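Local coordinates for uracil-DNA glycosylase (Sulfolobus tokodaii str. 7, PDB 4ZBY), which belongs to the uracil-DNA glycosylase superfamily and, in this model, carries an iron-sulfur cluster together with a bound uracil, at residues A[78-86]-A[98-109]; A[15-23]-A[87-98]. All coordinates share one frame; numbering follows the deposited sequence. Where two conformers were deposited one is given.

Contact 1: A[78-86]-A[98-109]; sequences VFITNVVKC and EITACSPYLDRQ. With SF4 (iron/sulfur cluster), chain B; URA (uracil), chain C.
Four oxygens lie within bonding distance of Lys85 NZ: Gln109 OE1 across the contact (3.0 Å), Asn82 O (2.9 Å), Thr81 OG1 and water 1. Its three N-H must be shared among three oxygens of the protein and one of a water. The approach to Asn82 O is nearly in line with the carbonyl, at 171°, whereas Gln109 OE1 is met from a donor tilted out of the amide's carbonyl plane. A bend at the last torsion of the lysine (chi4 63°) turns NZ back to the end of strand 79-82. Both Thr81 OG1 and Gln109 NE2 reach further, to Pro28 O. Gln109 NE2 also lies at the edge of the Phe79 ring, near its plane; amide and ring planes are 80° apart. Water 1 adds a second bridge, giving its protons to Val83 O and Cys102 O. Apolar branches pack between strand end and helix: Val84 CG2 lies 3.7 Å from Ile99 CG1, and Thr81 CG2 meets Leu106 CD1. Beyond them Cys86 SG and Cys102 SG bind iron atoms FE3 and FE4 of the cluster, each at 2.3 Å. Asn82 CB leads away from the helix; OD1 accepts from uracil N3, and ND2 donates to uracil O4. A buried lysine so surrounded probably stays charged, tying the helix to the strand end, where Asn82 meets uracil, and to the following loop, where Cys86 binds the cluster.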
loop_
_atom_site.group_PDB
_atom_site.type_symbol
_atom_site.label_atom_id
_atom_site.label_comp_id
_atom_site.label_asym_id
_atom_site.label_seq_id
_atom_site.Cartn_x
_atom_site.Cartn_y
_atom_site.Cartn_z
ATOM N N VAL A 78 -4.409 -0.854 -11.336
ATOM C CA VAL A 78 -4.344 -0.226 -10.002
ATOM C C VAL A 78 -2.921 0.246 -9.761
ATOM O O VAL A 78 -2.066 0.102 -10.660
ATOM C CB VAL A 78 -4.778 -1.192 -8.909
ATOM C CG1 VAL A 78 -6.236 -1.597 -9.173
ATOM C CG2 VAL A 78 -3.872 -2.434 -8.870
ATOM N N PHE A 79 -2.654 0.857 -8.607
ATOM C CA PHE A 79 -1.281 1.193 -8.265
ATOM C C PHE A 79 -0.948 0.554 -6.941
ATOM O O PHE A 79 -1.754 0.604 -6.006
ATOM C CB PHE A 79 -1.052 2.714 -8.203
ATOM C CG PHE A 79 0.408 3.087 -8.147
ATOM C CD1 PHE A 79 1.052 3.205 -6.934
ATOM C CD2 PHE A 79 1.137 3.290 -9.327
ATOM C CE1 PHE A 79 2.418 3.541 -6.872
ATOM C CE2 PHE A 79 2.491 3.612 -9.287
ATOM C CZ PHE A 79 3.129 3.722 -8.046
ATOM N N ILE A 80 0.225 -0.078 -6.868
ATOM C CA ILE A 80 0.591 -0.859 -5.679
ATOM C C ILE A 80 1.973 -0.456 -5.191
ATOM O O ILE A 80 2.921 -0.439 -5.976
ATOM C CB ILE A 80 0.610 -2.372 -5.990
ATOM C CG1 ILE A 80 -0.780 -2.851 -6.432
ATOM C CG2 ILE A 80 1.107 -3.145 -4.757
ATOM C CD1 ILE A 80 -0.767 -4.320 -6.974
ATOM N N THR A 81 2.071 -0.091 -3.924
ATOM C CA THR A 81 3.368 0.265 -3.377
ATOM C C THR A 81 3.363 -0.007 -1.874
ATOM O O THR A 81 2.489 -0.712 -1.380
ATOM C CB THR A 81 3.721 1.738 -3.713
ATOM O OG1 THR A 81 5.080 2.004 -3.314
ATOM C CG2 THR A 81 2.773 2.718 -3.040
ATOM N N ASN A 82 4.367 0.520 -1.180
ATOM C CA ASN A 82 4.548 0.321 0.258
ATOM C C ASN A 82 5.004 1.609 0.905
ATOM O O ASN A 82 5.551 2.471 0.236
ATOM C CB ASN A 82 5.592 -0.760 0.561
ATOM C CG ASN A 82 5.179 -2.139 0.077
ATOM O OD1 ASN A 82 4.308 -2.768 0.649
ATOM N ND2 ASN A 82 5.818 -2.613 -0.983
ATOM N N VAL A 83 4.822 1.722 2.220
ATOM C CA VAL A 83 5.256 2.923 2.923
ATOM C C VAL A 83 6.795 2.989 2.983
ATOM O O VAL A 83 7.376 4.079 2.930
ATOM C CB VAL A 83 4.627 2.990 4.338
ATOM C CG1 VAL A 83 5.056 1.801 5.179
ATOM C CG2 VAL A 83 4.970 4.305 5.029
ATOM N N VAL A 84 7.455 1.827 3.058
ATOM C CA VAL A 84 8.901 1.757 2.989
ATOM C C VAL A 84 9.256 0.929 1.758
ATOM O O VAL A 84 8.593 -0.074 1.466
ATOM C CB VAL A 84 9.491 1.126 4.270
ATOM C CG1 VAL A 84 10.940 0.715 4.086
ATOM C CG2 VAL A 84 9.364 2.143 5.411
ATOM N N LYS A 85 10.277 1.355 1.029
ATOM C CA LYS A 85 10.497 0.762 -0.280
ATOM C C LYS A 85 11.727 -0.151 -0.417
ATOM O O LYS A 85 12.004 -0.688 -1.507
ATOM C CB LYS A 85 10.497 1.892 -1.315
ATOM C CG LYS A 85 9.075 2.505 -1.421
ATOM C CD LYS A 85 9.116 3.888 -2.009
ATOM C CE LYS A 85 7.794 4.250 -2.646
ATOM N NZ LYS A 85 6.630 4.316 -1.707
ATOM N N CYS A 86 12.427 -0.396 0.690
ATOM C CA CYS A 86 13.476 -1.410 0.716
ATOM C C CYS A 86 13.185 -2.444 1.788
ATOM O O CYS A 86 12.548 -2.143 2.781
ATOM C CB CYS A 86 14.842 -0.791 0.971
ATOM S SG CYS A 86 15.273 0.335 -0.392
ATOM N N GLU A 98 13.155 4.871 9.491
ATOM C CA GLU A 98 13.107 4.402 8.109
ATOM C C GLU A 98 11.785 4.827 7.468
ATOM O O GLU A 98 11.745 5.243 6.309
ATOM C CB GLU A 98 13.312 2.881 8.054
ATOM C CG GLU A 98 14.738 2.486 8.435
ATOM C CD GLU A 98 14.870 1.047 8.912
ATOM O OE1 GLU A 98 13.856 0.314 8.945
ATOM O OE2 GLU A 98 16.016 0.666 9.220
ATOM N N ILE A 99 10.703 4.754 8.232
ATOM C CA ILE A 99 9.415 5.221 7.731
ATOM C C ILE A 99 9.483 6.728 7.495
ATOM O O ILE A 99 9.024 7.223 6.466
ATOM C CB ILE A 99 8.283 4.868 8.699
ATOM C CG1 ILE A 99 8.019 3.359 8.649
ATOM C CG2 ILE A 99 6.978 5.618 8.334
ATOM C CD1 ILE A 99 7.155 2.847 9.787
ATOM N N THR A 100 10.069 7.449 8.444
ATOM C CA THR A 100 10.243 8.892 8.312
ATOM C C THR A 100 11.062 9.248 7.067
ATOM O O THR A 100 10.721 10.183 6.335
ATOM C CB THR A 100 10.909 9.493 9.571
ATOM O OG1 THR A 100 10.031 9.336 10.689
ATOM C CG2 THR A 100 11.190 10.966 9.375
ATOM N N ALA A 101 12.110 8.476 6.797
ATOM C CA ALA A 101 12.991 8.753 5.660
ATOM C C ALA A 101 12.338 8.450 4.320
ATOM O O ALA A 101 12.536 9.173 3.344
ATOM C CB ALA A 101 14.288 7.964 5.786
ATOM N N CYS A 102 11.571 7.365 4.263
ATOM C CA CYS A 102 11.059 6.875 2.990
ATOM C C CYS A 102 9.679 7.410 2.656
ATOM O O CYS A 102 9.310 7.513 1.499
ATOM C CB CYS A 102 11.000 5.353 3.009
ATOM S SG CYS A 102 10.883 4.613 1.362
ATOM N N SER A 103 8.884 7.697 3.675
ATOM C CA SER A 103 7.493 8.039 3.404
ATOM C C SER A 103 7.268 9.273 2.498
ATOM O O SER A 103 6.235 9.334 1.835
ATOM C CB SER A 103 6.723 8.206 4.719
ATOM O OG SER A 103 7.246 9.236 5.522
ATOM N N PRO A 104 8.227 10.224 2.415
ATOM C CA PRO A 104 7.950 11.308 1.462
ATOM C C PRO A 104 7.768 10.830 0.021
ATOM O O PRO A 104 7.080 11.510 -0.753
ATOM C CB PRO A 104 9.181 12.204 1.585
ATOM C CG PRO A 104 9.604 12.034 3.013
ATOM C CD PRO A 104 9.373 10.557 3.285
ATOM N N TYR A 105 8.341 9.677 -0.330
ATOM C CA TYR A 105 8.105 9.101 -1.655
ATOM C C TYR A 105 6.648 8.722 -1.814
ATOM O O TYR A 105 6.045 9.009 -2.839
ATOM C CB TYR A 105 8.970 7.857 -1.887
ATOM C CG TYR A 105 10.465 8.120 -2.035
ATOM C CD1 TYR A 105 10.922 9.115 -2.893
ATOM C CD2 TYR A 105 11.406 7.353 -1.335
ATOM C CE1 TYR A 105 12.271 9.340 -3.086
ATOM C CE2 TYR A 105 12.766 7.570 -1.513
ATOM C CZ TYR A 105 13.186 8.579 -2.401
ATOM O OH TYR A 105 14.524 8.837 -2.597
ATOM N N LEU A 106 6.085 8.065 -0.802
ATOM C CA LEU A 106 4.657 7.719 -0.853
ATOM C C LEU A 106 3.754 8.978 -0.930
ATOM O O LEU A 106 2.805 9.015 -1.709
ATOM C CB LEU A 106 4.289 6.880 0.368
ATOM C CG LEU A 106 2.811 6.498 0.497
ATOM C CD1 LEU A 106 2.403 5.657 -0.680
ATOM C CD2 LEU A 106 2.572 5.745 1.804
ATOM N N ASP A 107 4.057 9.975 -0.108
ATOM C CA ASP A 107 3.367 11.269 -0.144
ATOM C C ASP A 107 3.355 11.798 -1.574
ATOM O O ASP A 107 2.330 12.263 -2.074
ATOM C CB ASP A 107 4.043 12.309 0.745
ATOM C CG ASP A 107 3.984 11.974 2.213
ATOM O OD1 ASP A 107 3.173 11.122 2.621
ATOM O OD2 ASP A 107 4.749 12.594 2.966
ATOM N N ARG A 108 4.514 11.734 -2.223
ATOM C CA ARG A 108 4.643 12.264 -3.577
ATOM C C ARG A 108 3.848 11.438 -4.569
ATOM O O ARG A 108 3.274 11.983 -5.525
ATOM C CB ARG A 108 6.115 12.320 -3.985
ATOM C CG ARG A 108 6.879 13.396 -3.225
ATOM C CD ARG A 108 8.391 13.275 -3.402
ATOM N NE ARG A 108 8.812 13.301 -4.802
ATOM C CZ ARG A 108 10.056 13.050 -5.192
ATOM N NH1 ARG A 108 10.973 12.756 -4.278
ATOM N NH2 ARG A 108 10.382 13.086 -6.479
ATOM N N GLN A 109 3.791 10.130 -4.337
ATOM C CA GLN A 109 3.063 9.239 -5.236
ATOM C C GLN A 109 1.561 9.495 -5.109
ATOM O O GLN A 109 0.826 9.551 -6.123
ATOM C CB GLN A 109 3.408 7.759 -4.951
ATOM C CG GLN A 109 4.826 7.424 -5.343
ATOM C CD GLN A 109 5.261 6.039 -4.885
ATOM O OE1 GLN A 109 4.963 5.637 -3.761
ATOM N NE2 GLN A 109 5.942 5.296 -5.765
HETATM FE FE1 SF4 B . 15.398 3.934 2.738
HETATM FE FE2 SF4 B . 15.536 5.125 0.355
HETATM FE FE3 SF4 B . 15.073 2.474 0.497
HETATM FE FE4 SF4 B . 13.189 4.205 1.241
HETATM S S1 SF4 B . 14.003 3.915 -0.860
HETATM S S2 SF4 B . 13.791 2.344 2.346
HETATM S S3 SF4 B . 14.440 5.881 2.159
HETATM S S4 SF4 B . 16.973 3.590 1.191
HETATM N N1 URA C . 4.567 -7.252 2.120
HETATM C C2 URA C . 4.313 -5.938 1.932
HETATM O O2 URA C . 3.969 -5.193 2.831
HETATM N N3 URA C . 4.643 -5.439 0.734
HETATM C C4 URA C . 5.194 -6.118 -0.293
HETATM O O4 URA C . 5.375 -5.550 -1.357
HETATM C C5 URA C . 5.435 -7.488 -0.066
HETATM C C6 URA C . 5.110 -8.036 1.129
HETATM O O HOH W 1 7.486 5.627 0.644
#

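Contact 2: A[15-23]-A[87-98]. With SF4 (iron/sulfur cluster), chain B.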
loop_
_atom_site.group_PDB
_atom_site.type_symbol
_atom_site.label_atom_id
_atom_site.label_comp_id
_atom_site.label_asym_id
_atom_site.label_seq_id
_atom_site.Cartn_x
_atom_site.Cartn_y
_atom_site.Cartn_z
ATOM N N LYS A 15 19.710 6.283 -1.133
ATOM C CA LYS A 15 20.452 5.856 0.046
ATOM C C LYS A 15 20.121 6.733 1.239
ATOM O O LYS A 15 20.964 7.026 2.077
ATOM C CB LYS A 15 21.950 5.856 -0.249
ATOM C CG LYS A 15 22.276 4.955 -1.433
ATOM C CD LYS A 15 23.749 4.925 -1.772
ATOM C CE LYS A 15 23.992 4.014 -2.966
ATOM N NZ LYS A 15 25.442 3.939 -3.310
ATOM N N LYS A 16 18.855 7.105 1.345
ATOM C CA LYS A 16 18.420 8.051 2.366
ATOM C C LYS A 16 18.166 7.406 3.727
ATOM O O LYS A 16 18.031 8.115 4.708
ATOM C CB LYS A 16 17.169 8.791 1.897
ATOM C CG LYS A 16 17.452 9.795 0.797
ATOM C CD LYS A 16 16.166 10.440 0.354
ATOM C CE LYS A 16 16.451 11.714 -0.403
ATOM N NZ LYS A 16 15.188 12.269 -0.957
ATOM N N CYS A 17 18.097 6.078 3.802
ATOM C CA CYS A 17 18.134 5.434 5.114
ATOM C C CYS A 17 19.017 4.198 5.066
ATOM O O CYS A 17 19.511 3.829 4.006
ATOM C CB CYS A 17 16.733 5.076 5.612
ATOM S SG CYS A 17 16.035 3.582 4.918
ATOM N N LYS A 18 19.256 3.571 6.216
ATOM C CA LYS A 18 20.234 2.495 6.248
ATOM C C LYS A 18 19.795 1.222 5.523
ATOM O O LYS A 18 20.594 0.302 5.337
ATOM C CB LYS A 18 20.595 2.164 7.708
ATOM C CG LYS A 18 19.431 1.669 8.533
ATOM C CD LYS A 18 19.835 1.447 9.995
ATOM C CE LYS A 18 18.648 1.000 10.828
ATOM N NZ LYS A 18 17.515 1.986 10.832
ATOM N N LEU A 19 18.548 1.161 5.080
ATOM C CA LEU A 19 18.077 -0.048 4.419
ATOM C C LEU A 19 18.732 -0.294 3.063
ATOM O O LEU A 19 18.709 -1.432 2.572
ATOM C CB LEU A 19 16.557 -0.011 4.227
ATOM C CG LEU A 19 15.752 -0.004 5.530
ATOM C CD1 LEU A 19 14.243 -0.104 5.321
ATOM C CD2 LEU A 19 16.292 -1.122 6.443
ATOM N N TRP A 20 19.304 0.749 2.456
ATOM C CA TRP A 20 19.847 0.582 1.112
ATOM C C TRP A 20 20.955 -0.459 1.097
ATOM O O TRP A 20 21.116 -1.167 0.113
ATOM C CB TRP A 20 20.359 1.920 0.543
ATOM C CG TRP A 20 21.738 2.302 1.043
ATOM C CD1 TRP A 20 22.034 3.058 2.138
ATOM C CD2 TRP A 20 22.993 1.940 0.455
ATOM N NE1 TRP A 20 23.394 3.192 2.269
ATOM C CE2 TRP A 20 24.006 2.515 1.246
ATOM C CE3 TRP A 20 23.357 1.188 -0.666
ATOM C CZ2 TRP A 20 25.354 2.359 0.953
ATOM C CZ3 TRP A 20 24.691 1.031 -0.950
ATOM C CH2 TRP A 20 25.676 1.618 -0.148
ATOM N N GLN A 21 21.714 -0.565 2.190
ATOM C CA GLN A 21 22.879 -1.417 2.211
ATOM C C GLN A 21 22.579 -2.903 2.065
ATOM O O GLN A 21 23.457 -3.672 1.681
ATOM C CB GLN A 21 23.675 -1.180 3.504
ATOM C CG GLN A 21 22.971 -1.677 4.748
ATOM C CD GLN A 21 23.672 -1.250 6.031
ATOM O OE1 GLN A 21 24.688 -1.836 6.432
ATOM N NE2 GLN A 21 23.126 -0.232 6.690
ATOM N N PHE A 22 21.345 -3.299 2.352
ATOM C CA PHE A 22 20.976 -4.709 2.370
ATOM C C PHE A 22 20.347 -5.185 1.062
ATOM O O PHE A 22 20.257 -6.396 0.794
ATOM C CB PHE A 22 19.982 -4.979 3.503
ATOM C CG PHE A 22 20.449 -4.506 4.849
ATOM C CD1 PHE A 22 21.595 -5.041 5.428
ATOM C CD2 PHE A 22 19.727 -3.542 5.539
ATOM C CE1 PHE A 22 22.032 -4.599 6.681
ATOM C CE2 PHE A 22 20.139 -3.102 6.779
ATOM C CZ PHE A 22 21.293 -3.632 7.357
ATOM N N ARG A 23 19.910 -4.236 0.253
ATOM C CA ARG A 23 18.986 -4.578 -0.819
ATOM C C ARG A 23 19.663 -5.128 -2.068
ATOM O O ARG A 23 20.859 -4.898 -2.335
ATOM C CB ARG A 23 18.120 -3.358 -1.191
ATOM C CG ARG A 23 18.813 -2.379 -2.106
ATOM C CD ARG A 23 18.001 -1.111 -2.331
ATOM N NE ARG A 23 18.845 -0.132 -3.011
ATOM C CZ ARG A 23 18.827 1.177 -2.772
ATOM N NH1 ARG A 23 17.985 1.686 -1.875
ATOM N NH2 ARG A 23 19.660 1.978 -3.428
ATOM N N ARG A 87 13.630 -3.669 1.537
ATOM C CA ARG A 87 13.444 -4.789 2.480
ATOM C C ARG A 87 14.252 -4.627 3.758
ATOM O O ARG A 87 15.470 -4.593 3.723
ATOM C CB ARG A 87 13.847 -6.105 1.808
ATOM C CG ARG A 87 13.587 -7.353 2.640
ATOM C CD ARG A 87 14.419 -8.518 2.130
ATOM N NE ARG A 87 14.017 -9.770 2.761
ATOM C CZ ARG A 87 14.658 -10.926 2.608
ATOM N NH1 ARG A 87 14.213 -12.012 3.221
ATOM N NH2 ARG A 87 15.738 -10.997 1.840
ATOM N N PRO A 88 13.573 -4.566 4.904
ATOM C CA PRO A 88 14.350 -4.529 6.141
ATOM C C PRO A 88 15.022 -5.868 6.359
ATOM O O PRO A 88 14.486 -6.887 5.933
ATOM C CB PRO A 88 13.298 -4.238 7.217
ATOM C CG PRO A 88 12.170 -3.565 6.464
ATOM C CD PRO A 88 12.148 -4.254 5.117
ATOM N N PRO A 89 16.199 -5.861 6.986
ATOM C CA PRO A 89 16.941 -7.088 7.272
ATOM C C PRO A 89 16.203 -8.007 8.225
ATOM O O PRO A 89 15.403 -7.540 9.041
ATOM C CB PRO A 89 18.225 -6.568 7.932
ATOM C CG PRO A 89 17.787 -5.277 8.576
ATOM C CD PRO A 89 16.878 -4.675 7.541
ATOM N N ASN A 90 16.471 -9.302 8.119
ATOM C CA ASN A 90 16.175 -10.223 9.228
ATOM C C ASN A 90 14.679 -10.423 9.474
ATOM O O ASN A 90 14.302 -10.820 10.577
ATOM C CB ASN A 90 16.812 -9.722 10.551
ATOM C CG ASN A 90 18.311 -9.518 10.467
ATOM O OD1 ASN A 90 19.019 -10.286 9.812
ATOM N ND2 ASN A 90 18.821 -8.505 11.196
ATOM N N ASN A 91 13.845 -10.157 8.464
ATOM C CA ASN A 91 12.377 -10.299 8.538
ATOM C C ASN A 91 11.718 -9.240 9.454
ATOM O O ASN A 91 10.525 -9.324 9.749
ATOM C CB ASN A 91 11.997 -11.732 8.989
ATOM C CG ASN A 91 10.529 -12.085 8.718
ATOM O OD1 ASN A 91 9.952 -11.663 7.721
ATOM N ND2 ASN A 91 9.926 -12.865 9.616
ATOM N N ARG A 92 12.473 -8.223 9.875
ATOM C CA ARG A 92 11.919 -7.218 10.801
ATOM C C ARG A 92 11.042 -6.173 10.112
ATOM O O ARG A 92 11.024 -6.021 8.870
ATOM C CB ARG A 92 13.028 -6.512 11.604
ATOM C CG ARG A 92 13.822 -5.427 10.838
ATOM C CD ARG A 92 14.476 -4.500 11.873
ATOM N NE ARG A 92 15.578 -3.696 11.329
ATOM C CZ ARG A 92 15.405 -2.621 10.563
ATOM N NH1 ARG A 92 14.182 -2.227 10.201
ATOM N NH2 ARG A 92 16.470 -1.957 10.132
ATOM N N ASP A 93 10.283 -5.444 10.927
ATOM C CA ASP A 93 9.525 -4.301 10.412
ATOM C C ASP A 93 10.429 -3.075 10.296
ATOM O O ASP A 93 11.417 -2.981 11.006
ATOM C CB ASP A 93 8.340 -3.988 11.339
ATOM C CG ASP A 93 7.504 -5.216 11.648
ATOM O OD1 ASP A 93 6.899 -5.765 10.708
ATOM O OD2 ASP A 93 7.452 -5.635 12.822
ATOM N N PRO A 94 10.057 -2.099 9.438
ATOM C CA PRO A 94 10.802 -0.839 9.313
ATOM C C PRO A 94 10.932 -0.130 10.643
ATOM O O PRO A 94 10.002 -0.197 11.441
ATOM C CB PRO A 94 9.938 -0.001 8.361
ATOM C CG PRO A 94 9.237 -1.000 7.538
ATOM C CD PRO A 94 8.995 -2.208 8.434
ATOM N N GLU A 95 12.067 0.513 10.890
ATOM C CA GLU A 95 12.196 1.382 12.060
ATOM C C GLU A 95 11.381 2.635 11.813
ATOM O O GLU A 95 10.969 2.890 10.685
ATOM C CB GLU A 95 13.643 1.787 12.322
ATOM C CG GLU A 95 14.672 0.711 12.173
ATOM C CD GLU A 95 14.872 -0.054 13.432
ATOM O OE1 GLU A 95 15.770 0.317 14.217
ATOM O OE2 GLU A 95 14.121 -1.025 13.641
ATOM N N GLU A 96 11.160 3.435 12.856
ATOM C CA GLU A 96 10.435 4.681 12.652
ATOM C C GLU A 96 11.270 5.641 11.805
ATOM O O GLU A 96 10.716 6.327 10.949
ATOM C CB GLU A 96 10.040 5.330 13.988
ATOM C CG GLU A 96 8.854 4.658 14.701
ATOM C CD GLU A 96 7.589 4.547 13.844
ATOM O OE1 GLU A 96 7.307 5.452 13.025
ATOM O OE2 GLU A 96 6.867 3.539 13.987
ATOM N N ASP A 97 12.586 5.664 12.011
ATOM C CA ASP A 97 13.438 6.555 11.232
ATOM C C ASP A 97 13.457 6.137 9.759
ATOM O O ASP A 97 13.728 6.954 8.875
ATOM C CB ASP A 97 14.861 6.602 11.796
ATOM C CG ASP A 97 15.684 5.369 11.446
ATOM O OD1 ASP A 97 15.229 4.250 11.731
ATOM O OD2 ASP A 97 16.797 5.516 10.891
ATOM N N GLU A 98 13.155 4.871 9.491
ATOM C CA GLU A 98 13.107 4.402 8.109
ATOM C C GLU A 98 11.785 4.827 7.468
ATOM O O GLU A 98 11.745 5.243 6.309
ATOM C CB GLU A 98 13.312 2.881 8.054
ATOM C CG GLU A 98 14.738 2.486 8.435
ATOM C CD GLU A 98 14.870 1.047 8.912
ATOM O OE1 GLU A 98 13.856 0.314 8.945
ATOM O OE2 GLU A 98 16.016 0.666 9.220
HETATM FE FE1 SF4 B . 15.398 3.934 2.738
HETATM FE FE2 SF4 B . 15.536 5.125 0.355
HETATM FE FE3 SF4 B . 15.073 2.474 0.497
HETATM FE FE4 SF4 B . 13.189 4.205 1.241
HETATM S S1 SF4 B . 14.003 3.915 -0.860
HETATM S S2 SF4 B . 13.791 2.344 2.346
HETATM S S3 SF4 B . 14.440 5.881 2.159
HETATM S S4 SF4 B . 16.973 3.590 1.191
HETATM O O HOH W 2 18.526 4.927 8.708
HETATM O O HOH W 3 17.214 -3.526 1.908
#
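Lys18 and Glu98 cross at about a right angle, and Lys18 NZ comes down on Glu98 OE2 from above the carboxylate plane, 2.6 Å away. Arg92 approaches the same carboxylate end-on: NH1 meets OE1 and NH2 meets OE2 (2.8 Å), both on syn lone pairs, with OE1 lying in the guanidinium plane. The backbone N of Glu95, at the helix N-cap position, reaches Glu98 OE1 from above the carboxylate plane, at 2.7 Å. Each carboxylate oxygen therefore serves two donors, which fixes the rotation of the group. Lys18 CG sits between its own backbone N and carbonyl carbon (chi1 62°), and a bend at chi4 carries NZ on toward Asp97 OD1, its second salt-bridge partner at 3.3 Å. Water 2 joins Lys18 N to Asp97 OD2 as well.

Leu19 brings its methyls against the carboxylate and the two prolines Pro88 and Pro89: CD2 packs on Pro89 CD and CD1 on Pro88 CG. The methyls suit the greasy surface of the prolines and pack between it and the buried carboxylate, while CD1 also comes near cluster S2. Farther along, Pro89 sits over one face of the Phe22 ring, with CB above its centre in a CH-pi contact (4.1 Å to the centroid, 8° off the normal); Gln21 CG covers the opposite face. Cys17 SG binds iron FE1 and also accepts from Leu19 N. With two cations facing one buried carboxylate, Glu98 is probably held ionised, and the network fastens the cysteine-bearing loop to the start of helix 96-113.

Contact 1 lies in the protein core, its centre about 8 Å from the centre of the chain, and joins the central sheet to helix 96-113; contact 2 lies farther out, its centre about 17 Å from that of the chain, where two loops and the first turn of the same helix meet partly in solvent. Glu98 belongs to both, and both touch the iron-sulfur cluster, to which contact 1 supplies two cysteines and contact 2 a third. Val84 CG1 against Leu19 CD1 and Cys86 SG beside Arg23 NH1 join them directly. Inside, one lysine is met by neutral oxygens amid apolar packing; outside, charges pair in a network flanked by prolines and an aromatic ring.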